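Local coordinates for uncharacterized protein Tfu_2867 (Thermobifida fusca, PDB 2QE6) that binds S-adenosylmethionine and is probably a methyltransferase with a class I Rossmann-like fold, although its substrate is not known, at residues I23-D28 with D113-T118; L82-G87 with I161-M166; V108-D113 with F133-R138. The protein carries 1 engineered substitution. All blocks are in the same frame, centred on the assembly; numbering follows the deposited sequence. Where two conformers were deposited one is given.

In the fold
The three contacts show how a class I methyltransferase fold builds its cofactor site at the C-terminal ends of parallel strands. Interactions 2 and 3 belong to one seven-stranded sheet of order 3-2-1-4-5-7-6: interaction 2 pairs strands 80-84 and 160-163, interaction 3 pairs strands 106-111 and 130-134, and strands 80-84 and 106-111 are themselves neighbours. Their centres lie about 9 Å apart. Interaction 1 stands about 10 Å from interaction 3, with which it shares Asp113, and about 13 Å from interaction 2; it brings helix 23-30 to the start of helix 114-124. Along the chain, segments 108-113 and 133-138 both fall between 82-87 and 161-166. All three contacts touch S-adenosylmethionine.

Interaction 1 (I23-D28 with D113-T118); sequences IARVYD and DPMVLT. Engineered in segment 23-28: Val26 (natural residue Ala). With SAM (S-adenosylmethionine), chain F.
Arg25 and Asp113 form a buried salt bridge between helix 23-30 and the start of helix 114-124. Arg25 NH2 donates to Asp113 OD1 over 2.9 Å at 150°, on the syn side of the carboxylate, whereas the bond from NE to OD2 is weak and bent. The grip is not coplanar, for the guanidinium and carboxylate planes are turned 45° apart. OD1 has a second donor: it accepts from Met115 N, which lies above the carboxylate plane at 2.9 Å, so Asp113 is the N-cap of helix 114-124. OD2 is also hydrogen-bonded to Thr22 OG1, while Arg25 NH1 reaches Leu16 O.

Packing follows outward from this pair. Met115, a selenomethionine, bends at its last torsion (chi3 -75°) and lays its CE methyl over one guanidinium face, 3.5 Å above the plane and toward the rim. Ala24 CB sits 3.5 Å from Asp113 OD2. More loosely, Ala24 CB lies 4.3 Å from Val116 CG2.

The same helix 23-30 also meets the cofactor. Ala24 CB approaches the ribose O3' of S-adenosylmethionine to 3.1 Å, Ile23 CG2 lies against C5', and Tyr27 spreads one ring face beneath the sulfonium SD, 3.6 Å from the ring plane, with its OH weakly bonded to the carboxylate O. A carboxylate held by an arginine and a helix N-terminus would probably stay ionised, and its links to both helices tie the helix that covers the cofactor to the ribose side of the site.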
loop_
_atom_site.group_PDB
_atom_site.type_symbol
_atom_site.label_atom_id
_atom_site.label_comp_id
_atom_site.label_asym_id
_atom_site.label_seq_id
_atom_site.Cartn_x
_atom_site.Cartn_y
_atom_site.Cartn_z
ATOM N N ILE A 23 7.231 -6.907 -8.019
ATOM C CA ILE A 23 6.739 -5.593 -7.569
ATOM C C ILE A 23 7.338 -5.194 -6.249
ATOM O O ILE A 23 7.877 -4.091 -6.116
ATOM C CB ILE A 23 5.183 -5.515 -7.496
ATOM C CG1 ILE A 23 4.559 -5.700 -8.912
ATOM C CG2 ILE A 23 4.791 -4.139 -6.947
ATOM C CD1 ILE A 23 3.004 -6.136 -8.958
ATOM N N ALA A 24 7.291 -6.089 -5.279
ATOM C CA ALA A 24 7.823 -5.759 -3.956
ATOM C C ALA A 24 9.292 -5.376 -4.000
ATOM O O ALA A 24 9.695 -4.406 -3.366
ATOM C CB ALA A 24 7.607 -6.929 -2.965
ATOM N N ARG A 25 10.089 -6.160 -4.733
ATOM C CA ARG A 25 11.527 -5.965 -4.811
ATOM C C ARG A 25 11.948 -4.743 -5.568
ATOM O O ARG A 25 12.894 -4.059 -5.182
ATOM C CB ARG A 25 12.201 -7.202 -5.390
ATOM C CG ARG A 25 12.032 -8.405 -4.504
ATOM C CD ARG A 25 12.333 -9.691 -5.266
ATOM N NE ARG A 25 11.589 -10.829 -4.722
ATOM C CZ ARG A 25 11.647 -12.059 -5.214
ATOM N NH1 ARG A 25 12.398 -12.327 -6.282
ATOM N NH2 ARG A 25 10.948 -13.029 -4.632
ATOM N N VAL A 26 11.257 -4.427 -6.661
ATOM C CA VAL A 26 11.521 -3.207 -7.345
ATOM C C VAL A 26 11.225 -1.928 -6.520
ATOM O O VAL A 26 12.031 -0.969 -6.463
ATOM C CB VAL A 26 10.764 -3.189 -8.658
ATOM C CG1 VAL A 26 10.976 -1.842 -9.318
ATOM C CG2 VAL A 26 11.289 -4.354 -9.594
ATOM N N TYR A 27 10.108 -1.933 -5.817
ATOM C CA TYR A 27 9.733 -0.831 -4.925
ATOM C C TYR A 27 10.759 -0.749 -3.814
ATOM O O TYR A 27 11.216 0.319 -3.474
ATOM C CB TYR A 27 8.347 -1.102 -4.388
ATOM C CG TYR A 27 7.757 -0.041 -3.547
ATOM C CD1 TYR A 27 7.208 1.088 -4.103
ATOM C CD2 TYR A 27 7.697 -0.186 -2.179
ATOM C CE1 TYR A 27 6.623 2.102 -3.289
ATOM C CE2 TYR A 27 7.117 0.804 -1.361
ATOM C CZ TYR A 27 6.580 1.946 -1.935
ATOM O OH TYR A 27 5.993 2.925 -1.155
ATOM N N ASP A 28 11.189 -1.887 -3.297
ATOM C CA ASP A 28 12.249 -1.908 -2.286
ATOM C C ASP A 28 13.550 -1.242 -2.823
ATOM O O ASP A 28 14.190 -0.442 -2.161
ATOM C CB ASP A 28 12.556 -3.340 -1.925
ATOM C CG ASP A 28 13.489 -3.425 -0.765
ATOM O OD1 ASP A 28 13.037 -2.976 0.302
ATOM O OD2 ASP A 28 14.648 -3.867 -0.949
ATOM N N ASP A 113 4.518 -11.672 -2.785
ATOM C CA ASP A 113 5.943 -12.006 -2.851
ATOM C C ASP A 113 6.312 -12.802 -1.615
ATOM O O ASP A 113 6.270 -12.267 -0.553
ATOM C CB ASP A 113 6.800 -10.708 -2.921
ATOM C CG ASP A 113 8.236 -10.967 -3.340
ATOM O OD1 ASP A 113 8.725 -12.099 -3.060
ATOM O OD2 ASP A 113 8.897 -10.038 -3.905
ATOM N N PRO A 114 6.739 -14.060 -1.771
ATOM C CA PRO A 114 7.199 -14.852 -0.644
ATOM C C PRO A 114 8.362 -14.261 0.138
ATOM O O PRO A 114 8.558 -14.634 1.288
ATOM C CB PRO A 114 7.630 -16.166 -1.279
ATOM C CG PRO A 114 7.585 -15.984 -2.717
ATOM C CD PRO A 114 6.773 -14.816 -3.037
HETATM N N MSE A 115 9.161 -13.382 -0.469
HETATM C CA MSE A 115 10.213 -12.725 0.272
HETATM C C MSE A 115 9.692 -11.888 1.451
HETATM O O MSE A 115 10.402 -11.739 2.441
HETATM C CB MSE A 115 11.114 -11.852 -0.617
HETATM C CG MSE A 115 12.449 -11.536 0.082
HETATM SE SE MSE A 115 13.515 -10.395 -1.029
HETATM C CE MSE A 115 14.035 -11.786 -2.291
ATOM N N VAL A 116 8.484 -11.357 1.345
ATOM C CA VAL A 116 7.858 -10.549 2.417
ATOM C C VAL A 116 7.634 -11.438 3.642
ATOM O O VAL A 116 8.062 -11.122 4.779
ATOM C CB VAL A 116 6.526 -9.872 1.915
ATOM C CG1 VAL A 116 5.786 -9.142 3.047
ATOM C CG2 VAL A 116 6.804 -8.904 0.785
ATOM N N LEU A 117 7.043 -12.603 3.410
ATOM C CA LEU A 117 6.895 -13.586 4.498
ATOM C C LEU A 117 8.241 -14.046 5.032
ATOM O O LEU A 117 8.427 -14.168 6.247
ATOM C CB LEU A 117 6.080 -14.797 4.051
ATOM C CG LEU A 117 5.852 -15.930 5.064
ATOM C CD1 LEU A 117 5.387 -15.423 6.464
ATOM C CD2 LEU A 117 4.886 -16.986 4.481
ATOM N N THR A 118 9.190 -14.317 4.139
ATOM C CA THR A 118 10.470 -14.814 4.593
ATOM C C THR A 118 11.227 -13.814 5.468
ATOM O O THR A 118 11.825 -14.198 6.466
ATOM C CB THR A 118 11.348 -15.287 3.420
ATOM O OG1 THR A 118 10.577 -16.187 2.626
ATOM C CG2 THR A 118 12.586 -16.022 3.945
HETATM N N SAM F . 1.922 -1.122 0.340
HETATM C CA SAM F . 3.397 -0.781 0.279
HETATM C C SAM F . 3.560 0.720 0.188
HETATM O O SAM F . 4.578 1.258 0.608
HETATM O OXT SAM F . 2.678 1.411 -0.339
HETATM C CB SAM F . 4.187 -1.381 -0.900
HETATM C CG SAM F . 3.768 -0.910 -2.302
HETATM S SD SAM F . 4.562 -1.771 -3.700
HETATM C CE SAM F . 5.586 -2.873 -2.695
HETATM C "C5'" SAM F . 3.199 -2.909 -4.024
HETATM C "C4'" SAM F . 3.056 -4.219 -3.237
HETATM O "O4'" SAM F . 1.785 -4.810 -3.527
HETATM C "C3'" SAM F . 4.101 -5.287 -3.600
HETATM O "O3'" SAM F . 4.746 -5.789 -2.443
HETATM C "C2'" SAM F . 3.355 -6.382 -4.348
HETATM O "O2'" SAM F . 3.954 -7.681 -4.269
HETATM C "C1'" SAM F . 1.975 -6.219 -3.720
HETATM N N9 SAM F . 0.945 -6.761 -4.609
HETATM C C8 SAM F . 0.580 -6.349 -5.889
HETATM N N7 SAM F . -0.435 -7.142 -6.323
HETATM C C5 SAM F . -0.722 -8.035 -5.323
HETATM C C6 SAM F . -1.685 -9.050 -5.228
HETATM N N6 SAM F . -2.513 -9.290 -6.282
HETATM N N1 SAM F . -1.726 -9.784 -4.055
HETATM C C2 SAM F . -0.850 -9.534 -2.980
HETATM N N3 SAM F . 0.111 -8.532 -3.080
HETATM C C4 SAM F . 0.145 -7.799 -4.240
#

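Interaction 2 (L82-G87 with I161-M166); sequences LDLGSG and IMLVGM. With SAM (S-adenosylmethionine), chain F.
The carboxylate of Asp83 is a flat group with the CE methyl of Met162, a selenomethionine, resting over it, almost equally far from CG, OD1 and OD2 and 3.8 Å from OD1. Water 1 donates to OD1 at 2.6 Å and also to Leu84 O, and it accepts from Val164 N, bridging the strands where their direct pairing stops; OD2 is taken by Thr94 OG1. The second flat group is the cofactor's adenine: SE of selenomethionine Met166 sits over one face of its imidazole ring, 3.3 Å from C8. Bends in the Met166 chain, at chi2 (31°) and again at chi3, carry SE there, past Gly85, which has no side chain in its path.

Residues 82-84 and 161-163 run parallel, their axes 16° apart, joined by Met162 N to Leu82 O (2.9 Å) and Leu84 N to Met162 O (3.0 Å). Beyond Leu84 the strand gives way to the glycine-rich loop Gly85-Gly87, the end of a DLGSG sequence consistent with the first motif of class I methyltransferases. Here the cofactor amino N donates to Gly85 O at 2.7 Å and to Val164 O, one carbonyl from each segment.

On the other sheet face Leu84 CD1 meets Ile161 CG2 at 3.5 Å, with Leu163 CG farther off and Val137 also touching Leu84.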
loop_
_atom_site.group_PDB
_atom_site.type_symbol
_atom_site.label_atom_id
_atom_site.label_comp_id
_atom_site.label_asym_id
_atom_site.label_seq_id
_atom_site.Cartn_x
_atom_site.Cartn_y
_atom_site.Cartn_z
ATOM N N LEU A 82 -5.572 -4.307 8.366
ATOM C CA LEU A 82 -5.268 -5.308 7.358
ATOM C C LEU A 82 -4.546 -4.606 6.214
ATOM O O LEU A 82 -5.111 -3.763 5.523
ATOM C CB LEU A 82 -6.551 -5.982 6.865
ATOM C CG LEU A 82 -6.395 -7.086 5.818
ATOM C CD1 LEU A 82 -5.423 -8.177 6.290
ATOM C CD2 LEU A 82 -7.781 -7.671 5.474
ATOM N N ASP A 83 -3.271 -4.915 6.065
ATOM C CA ASP A 83 -2.398 -4.176 5.177
ATOM C C ASP A 83 -2.130 -5.056 3.961
ATOM O O ASP A 83 -1.275 -5.968 3.984
ATOM C CB ASP A 83 -1.128 -3.798 5.929
ATOM C CG ASP A 83 -0.172 -2.872 5.135
ATOM O OD1 ASP A 83 -0.455 -2.507 3.960
ATOM O OD2 ASP A 83 0.912 -2.537 5.715
ATOM N N LEU A 84 -2.896 -4.772 2.893
ATOM C CA LEU A 84 -2.910 -5.583 1.692
ATOM C C LEU A 84 -1.871 -5.105 0.671
ATOM O O LEU A 84 -1.905 -3.944 0.236
ATOM C CB LEU A 84 -4.281 -5.494 1.042
ATOM C CG LEU A 84 -5.439 -6.001 1.928
ATOM C CD1 LEU A 84 -6.768 -5.648 1.256
ATOM C CD2 LEU A 84 -5.344 -7.506 2.232
ATOM N N GLY A 85 -0.999 -6.014 0.249
ATOM C CA GLY A 85 0.107 -5.648 -0.616
ATOM C C GLY A 85 1.096 -4.876 0.227
ATOM O O GLY A 85 1.488 -3.788 -0.135
ATOM N N SER A 86 1.494 -5.437 1.359
ATOM C CA SER A 86 2.270 -4.694 2.352
ATOM C C SER A 86 3.641 -4.221 1.876
ATOM O O SER A 86 4.193 -3.235 2.407
ATOM C CB SER A 86 2.526 -5.593 3.578
ATOM O OG SER A 86 3.255 -6.749 3.207
ATOM N N GLY A 87 4.238 -4.996 0.957
ATOM C CA GLY A 87 5.625 -4.818 0.553
ATOM C C GLY A 87 6.657 -5.297 1.552
ATOM O O GLY A 87 6.321 -5.804 2.632
ATOM N N ILE A 161 -8.736 -1.222 6.479
ATOM C CA ILE A 161 -8.117 -1.992 5.386
ATOM C C ILE A 161 -7.324 -1.050 4.471
ATOM O O ILE A 161 -7.782 0.044 4.143
ATOM C CB ILE A 161 -9.167 -2.756 4.560
ATOM C CG1 ILE A 161 -9.852 -3.830 5.417
ATOM C CG2 ILE A 161 -8.515 -3.389 3.350
ATOM C CD1 ILE A 161 -10.964 -4.606 4.704
HETATM N N MSE A 162 -6.109 -1.448 4.121
HETATM C CA MSE A 162 -5.182 -0.579 3.389
HETATM C C MSE A 162 -4.853 -1.228 2.075
HETATM O O MSE A 162 -4.587 -2.420 2.020
HETATM C CB MSE A 162 -3.896 -0.396 4.182
HETATM C CG MSE A 162 -4.088 0.271 5.517
HETATM SE SE MSE A 162 -2.532 0.117 6.661
HETATM C CE MSE A 162 -1.070 0.866 5.597
ATOM N N LEU A 163 -4.990 -0.465 0.993
ATOM C CA LEU A 163 -4.463 -0.835 -0.298
ATOM C C LEU A 163 -3.514 0.293 -0.742
ATOM O O LEU A 163 -3.647 0.876 -1.818
ATOM C CB LEU A 163 -5.590 -1.061 -1.311
ATOM C CG LEU A 163 -6.407 -2.347 -1.077
ATOM C CD1 LEU A 163 -7.740 -2.044 -0.562
ATOM C CD2 LEU A 163 -6.517 -3.141 -2.370
ATOM N N VAL A 164 -2.581 0.609 0.144
ATOM C CA VAL A 164 -1.612 1.656 -0.050
ATOM C C VAL A 164 -0.573 1.124 -1.077
ATOM O O VAL A 164 -0.076 0.009 -0.935
ATOM C CB VAL A 164 -0.985 2.092 1.332
ATOM C CG1 VAL A 164 0.172 3.101 1.140
ATOM C CG2 VAL A 164 -2.070 2.721 2.231
ATOM N N GLY A 165 -0.334 1.895 -2.140
ATOM C CA GLY A 165 0.553 1.499 -3.218
ATOM C C GLY A 165 0.155 0.256 -3.971
ATOM O O GLY A 165 1.024 -0.420 -4.570
HETATM N N MSE A 166 -1.147 -0.052 -3.947
HETATM C CA MSE A 166 -1.683 -1.386 -4.340
HETATM C C MSE A 166 -2.807 -1.198 -5.392
HETATM O O MSE A 166 -3.000 -2.051 -6.289
HETATM C CB MSE A 166 -2.129 -2.103 -3.002
HETATM C CG MSE A 166 -2.570 -3.637 -2.856
HETATM SE SE MSE A 166 -1.691 -4.777 -4.085
HETATM C CE MSE A 166 -3.269 -5.284 -5.092
HETATM N N SAM F . 1.922 -1.122 0.340
HETATM C CA SAM F . 3.397 -0.781 0.279
HETATM C C SAM F . 3.560 0.720 0.188
HETATM O O SAM F . 4.578 1.258 0.608
HETATM O OXT SAM F . 2.678 1.411 -0.339
HETATM C CB SAM F . 4.187 -1.381 -0.900
HETATM C CG SAM F . 3.768 -0.910 -2.302
HETATM S SD SAM F . 4.562 -1.771 -3.700
HETATM C CE SAM F . 5.586 -2.873 -2.695
HETATM C "C5'" SAM F . 3.199 -2.909 -4.024
HETATM C "C4'" SAM F . 3.056 -4.219 -3.237
HETATM O "O4'" SAM F . 1.785 -4.810 -3.527
HETATM C "C3'" SAM F . 4.101 -5.287 -3.600
HETATM O "O3'" SAM F . 4.746 -5.789 -2.443
HETATM C "C2'" SAM F . 3.355 -6.382 -4.348
HETATM O "O2'" SAM F . 3.954 -7.681 -4.269
HETATM C "C1'" SAM F . 1.975 -6.219 -3.720
HETATM N N9 SAM F . 0.945 -6.761 -4.609
HETATM C C8 SAM F . 0.580 -6.349 -5.889
HETATM N N7 SAM F . -0.435 -7.142 -6.323
HETATM C C5 SAM F . -0.722 -8.035 -5.323
HETATM C C6 SAM F . -1.685 -9.050 -5.228
HETATM N N6 SAM F . -2.513 -9.290 -6.282
HETATM N N1 SAM F . -1.726 -9.784 -4.055
HETATM C C2 SAM F . -0.850 -9.534 -2.980
HETATM N N3 SAM F . 0.111 -8.532 -3.080
HETATM C C4 SAM F . 0.145 -7.799 -4.240
HETATM O O HOH W 1 -1.616 -1.625 1.764
#

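Interaction 3 (V108-D113 with F133-R138); sequences VYVDID and FTADVR. With SAM (S-adenosylmethionine), chain F.
Strands 106-111 and 130-134 pair in parallel through Phe133 N to Tyr109 O (2.9 Å), Asp111 N to Phe133 O and Ala135 N to Asp111 O, and the end-to-end directions of 108-112 and 133-137 differ by 69°, because 133-138 turns away after its short strand.

Phe133 has its CG between the backbone N and the carbonyl carbon (chi1 69°), which lays the ring beside Val110. Val110 CG2 makes a CH-pi contact over the ring face, 4.0 Å from the Phe133 centroid, while Val108 CG1 comes to the ring edge, 3.5 Å from CE1. Val110 CG1 turns instead to Ala135 CB.

Across the strand ends lies S-adenosylmethionine. Asp111 takes both ribose hydroxyls, O2' on OD1 at 2.8 Å and O3' on OD2, as the acidic residue ending the second strand does in class I methyltransferases; OD2 also accepts from Gly87 N, and OD1 from Asp113 N, an Asx turn. Adenine N6 donates to Asp136 OD1 at 2.8 Å. The neighbouring ring nitrogen N1 accepts from Val137 N at 2.9 Å. Arg138 holds the Asp136 carboxylate side-on, NE to OD1 and NH2 to OD2, fixing the group that reads the amino group.

Helix 114-124 connects the two strands in a beta-alpha-beta unit, with 130-134 at the sheet margin. Helix 147-152 packs on Val108 and Phe133, helix 140-145 on Val110, Ala135 and Val137, and strand 80-84 adjoins Val108 and Val110.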
loop_
_atom_site.group_PDB
_atom_site.type_symbol
_atom_site.label_atom_id
_atom_site.label_comp_id
_atom_site.label_asym_id
_atom_site.label_seq_id
_atom_site.Cartn_x
_atom_site.Cartn_y
_atom_site.Cartn_z
ATOM N N VAL A 108 -2.138 -7.125 10.400
ATOM C CA VAL A 108 -1.946 -8.329 9.625
ATOM C C VAL A 108 -1.501 -7.880 8.244
ATOM O O VAL A 108 -2.224 -7.167 7.574
ATOM C CB VAL A 108 -3.238 -9.165 9.527
ATOM C CG1 VAL A 108 -3.038 -10.349 8.534
ATOM C CG2 VAL A 108 -3.691 -9.648 10.942
ATOM N N TYR A 109 -0.284 -8.269 7.860
ATOM C CA TYR A 109 0.249 -7.926 6.560
ATOM C C TYR A 109 0.032 -9.062 5.558
ATOM O O TYR A 109 0.166 -10.224 5.889
ATOM C CB TYR A 109 1.748 -7.672 6.630
ATOM C CG TYR A 109 2.271 -6.533 7.484
ATOM C CD1 TYR A 109 2.255 -5.218 7.046
ATOM C CD2 TYR A 109 2.882 -6.790 8.699
ATOM C CE1 TYR A 109 2.826 -4.158 7.827
ATOM C CE2 TYR A 109 3.449 -5.767 9.461
ATOM C CZ TYR A 109 3.420 -4.453 9.020
ATOM O OH TYR A 109 4.024 -3.488 9.838
ATOM N N VAL A 110 -0.247 -8.714 4.309
ATOM C CA VAL A 110 -0.475 -9.701 3.257
ATOM C C VAL A 110 0.303 -9.248 2.029
ATOM O O VAL A 110 0.217 -8.082 1.650
ATOM C CB VAL A 110 -1.985 -9.800 2.906
ATOM C CG1 VAL A 110 -2.244 -10.855 1.817
ATOM C CG2 VAL A 110 -2.782 -10.108 4.203
ATOM N N ASP A 111 1.101 -10.150 1.457
ATOM C CA ASP A 111 1.790 -9.875 0.216
ATOM C C ASP A 111 1.921 -11.146 -0.598
ATOM O O ASP A 111 1.959 -12.213 -0.070
ATOM C CB ASP A 111 3.159 -9.210 0.433
ATOM C CG ASP A 111 3.596 -8.355 -0.779
ATOM O OD1 ASP A 111 4.070 -8.905 -1.785
ATOM O OD2 ASP A 111 3.488 -7.121 -0.728
ATOM N N ILE A 112 1.966 -10.984 -1.905
ATOM C CA ILE A 112 2.101 -12.108 -2.833
ATOM C C ILE A 112 3.566 -12.578 -2.976
ATOM O O ILE A 112 3.826 -13.732 -3.262
ATOM C CB ILE A 112 1.493 -11.742 -4.225
ATOM C CG1 ILE A 112 1.447 -12.961 -5.157
ATOM C CG2 ILE A 112 2.254 -10.564 -4.867
ATOM C CD1 ILE A 112 0.656 -14.117 -4.612
ATOM N N ASP A 113 4.518 -11.672 -2.785
ATOM C CA ASP A 113 5.943 -12.006 -2.851
ATOM C C ASP A 113 6.312 -12.802 -1.615
ATOM O O ASP A 113 6.270 -12.267 -0.553
ATOM C CB ASP A 113 6.800 -10.708 -2.921
ATOM C CG ASP A 113 8.236 -10.967 -3.340
ATOM O OD1 ASP A 113 8.725 -12.099 -3.060
ATOM O OD2 ASP A 113 8.897 -10.038 -3.905
ATOM N N PHE A 133 1.365 -12.909 6.094
ATOM C CA PHE A 133 1.232 -14.099 5.271
ATOM C C PHE A 133 1.196 -13.794 3.784
ATOM O O PHE A 133 0.976 -12.647 3.356
ATOM C CB PHE A 133 0.049 -14.982 5.730
ATOM C CG PHE A 133 -1.323 -14.391 5.498
ATOM C CD1 PHE A 133 -1.923 -13.572 6.454
ATOM C CD2 PHE A 133 -2.050 -14.720 4.352
ATOM C CE1 PHE A 133 -3.219 -13.058 6.250
ATOM C CE2 PHE A 133 -3.343 -14.232 4.147
ATOM C CZ PHE A 133 -3.925 -13.394 5.096
ATOM N N THR A 134 1.457 -14.837 2.992
ATOM C CA THR A 134 1.482 -14.719 1.530
ATOM C C THR A 134 0.080 -15.026 0.987
ATOM O O THR A 134 -0.538 -15.997 1.365
ATOM C CB THR A 134 2.551 -15.665 0.940
ATOM O OG1 THR A 134 3.806 -15.409 1.585
ATOM C CG2 THR A 134 2.707 -15.478 -0.561
ATOM N N ALA A 135 -0.445 -14.151 0.136
ATOM C CA ALA A 135 -1.708 -14.429 -0.480
ATOM C C ALA A 135 -1.898 -13.427 -1.599
ATOM O O ALA A 135 -1.194 -12.414 -1.683
ATOM C CB ALA A 135 -2.846 -14.341 0.527
ATOM N N ASP A 136 -2.867 -13.712 -2.446
ATOM C CA ASP A 136 -3.237 -12.805 -3.524
ATOM C C ASP A 136 -4.482 -12.006 -3.155
ATOM O O ASP A 136 -5.578 -12.547 -3.021
ATOM C CB ASP A 136 -3.499 -13.627 -4.767
ATOM C CG ASP A 136 -3.752 -12.793 -5.976
ATOM O OD1 ASP A 136 -4.074 -11.612 -5.858
ATOM O OD2 ASP A 136 -3.599 -13.344 -7.070
ATOM N N VAL A 137 -4.294 -10.698 -3.051
ATOM C CA VAL A 137 -5.339 -9.704 -2.696
ATOM C C VAL A 137 -6.579 -9.736 -3.582
ATOM O O VAL A 137 -7.671 -9.304 -3.174
ATOM C CB VAL A 137 -4.641 -8.304 -2.702
ATOM C CG1 VAL A 137 -5.620 -7.138 -2.763
ATOM C CG2 VAL A 137 -3.734 -8.245 -1.488
ATOM N N ARG A 138 -6.425 -10.277 -4.791
ATOM C CA ARG A 138 -7.549 -10.437 -5.696
ATOM C C ARG A 138 -8.471 -11.591 -5.307
ATOM O O ARG A 138 -9.483 -11.833 -5.974
ATOM C CB ARG A 138 -7.035 -10.614 -7.101
ATOM C CG ARG A 138 -6.302 -9.380 -7.589
ATOM C CD ARG A 138 -5.709 -9.636 -8.954
ATOM N NE ARG A 138 -4.656 -10.642 -8.866
ATOM C CZ ARG A 138 -3.893 -11.034 -9.878
ATOM N NH1 ARG A 138 -4.048 -10.499 -11.081
ATOM N NH2 ARG A 138 -2.971 -11.974 -9.684
HETATM N N SAM F . 1.922 -1.122 0.340
HETATM C CA SAM F . 3.397 -0.781 0.279
HETATM C C SAM F . 3.560 0.720 0.188
HETATM O O SAM F . 4.578 1.258 0.608
HETATM O OXT SAM F . 2.678 1.411 -0.339
HETATM C CB SAM F . 4.187 -1.381 -0.900
HETATM C CG SAM F . 3.768 -0.910 -2.302
HETATM S SD SAM F . 4.562 -1.771 -3.700
HETATM C CE SAM F . 5.586 -2.873 -2.695
HETATM C "C5'" SAM F . 3.199 -2.909 -4.024
HETATM C "C4'" SAM F . 3.056 -4.219 -3.237
HETATM O "O4'" SAM F . 1.785 -4.810 -3.527
HETATM C "C3'" SAM F . 4.101 -5.287 -3.600
HETATM O "O3'" SAM F . 4.746 -5.789 -2.443
HETATM C "C2'" SAM F . 3.355 -6.382 -4.348
HETATM O "O2'" SAM F . 3.954 -7.681 -4.269
HETATM C "C1'" SAM F . 1.975 -6.219 -3.720
HETATM N N9 SAM F . 0.945 -6.761 -4.609
HETATM C C8 SAM F . 0.580 -6.349 -5.889
HETATM N N7 SAM F . -0.435 -7.142 -6.323
HETATM C C5 SAM F . -0.722 -8.035 -5.323
HETATM C C6 SAM F . -1.685 -9.050 -5.228
HETATM N N6 SAM F . -2.513 -9.290 -6.282
HETATM N N1 SAM F . -1.726 -9.784 -4.055
HETATM C C2 SAM F . -0.850 -9.534 -2.980
HETATM N N3 SAM F . 0.111 -8.532 -3.080
HETATM C C4 SAM F . 0.145 -7.799 -4.240
HETATM O O HOH W 2 4.726 -12.959 1.495
#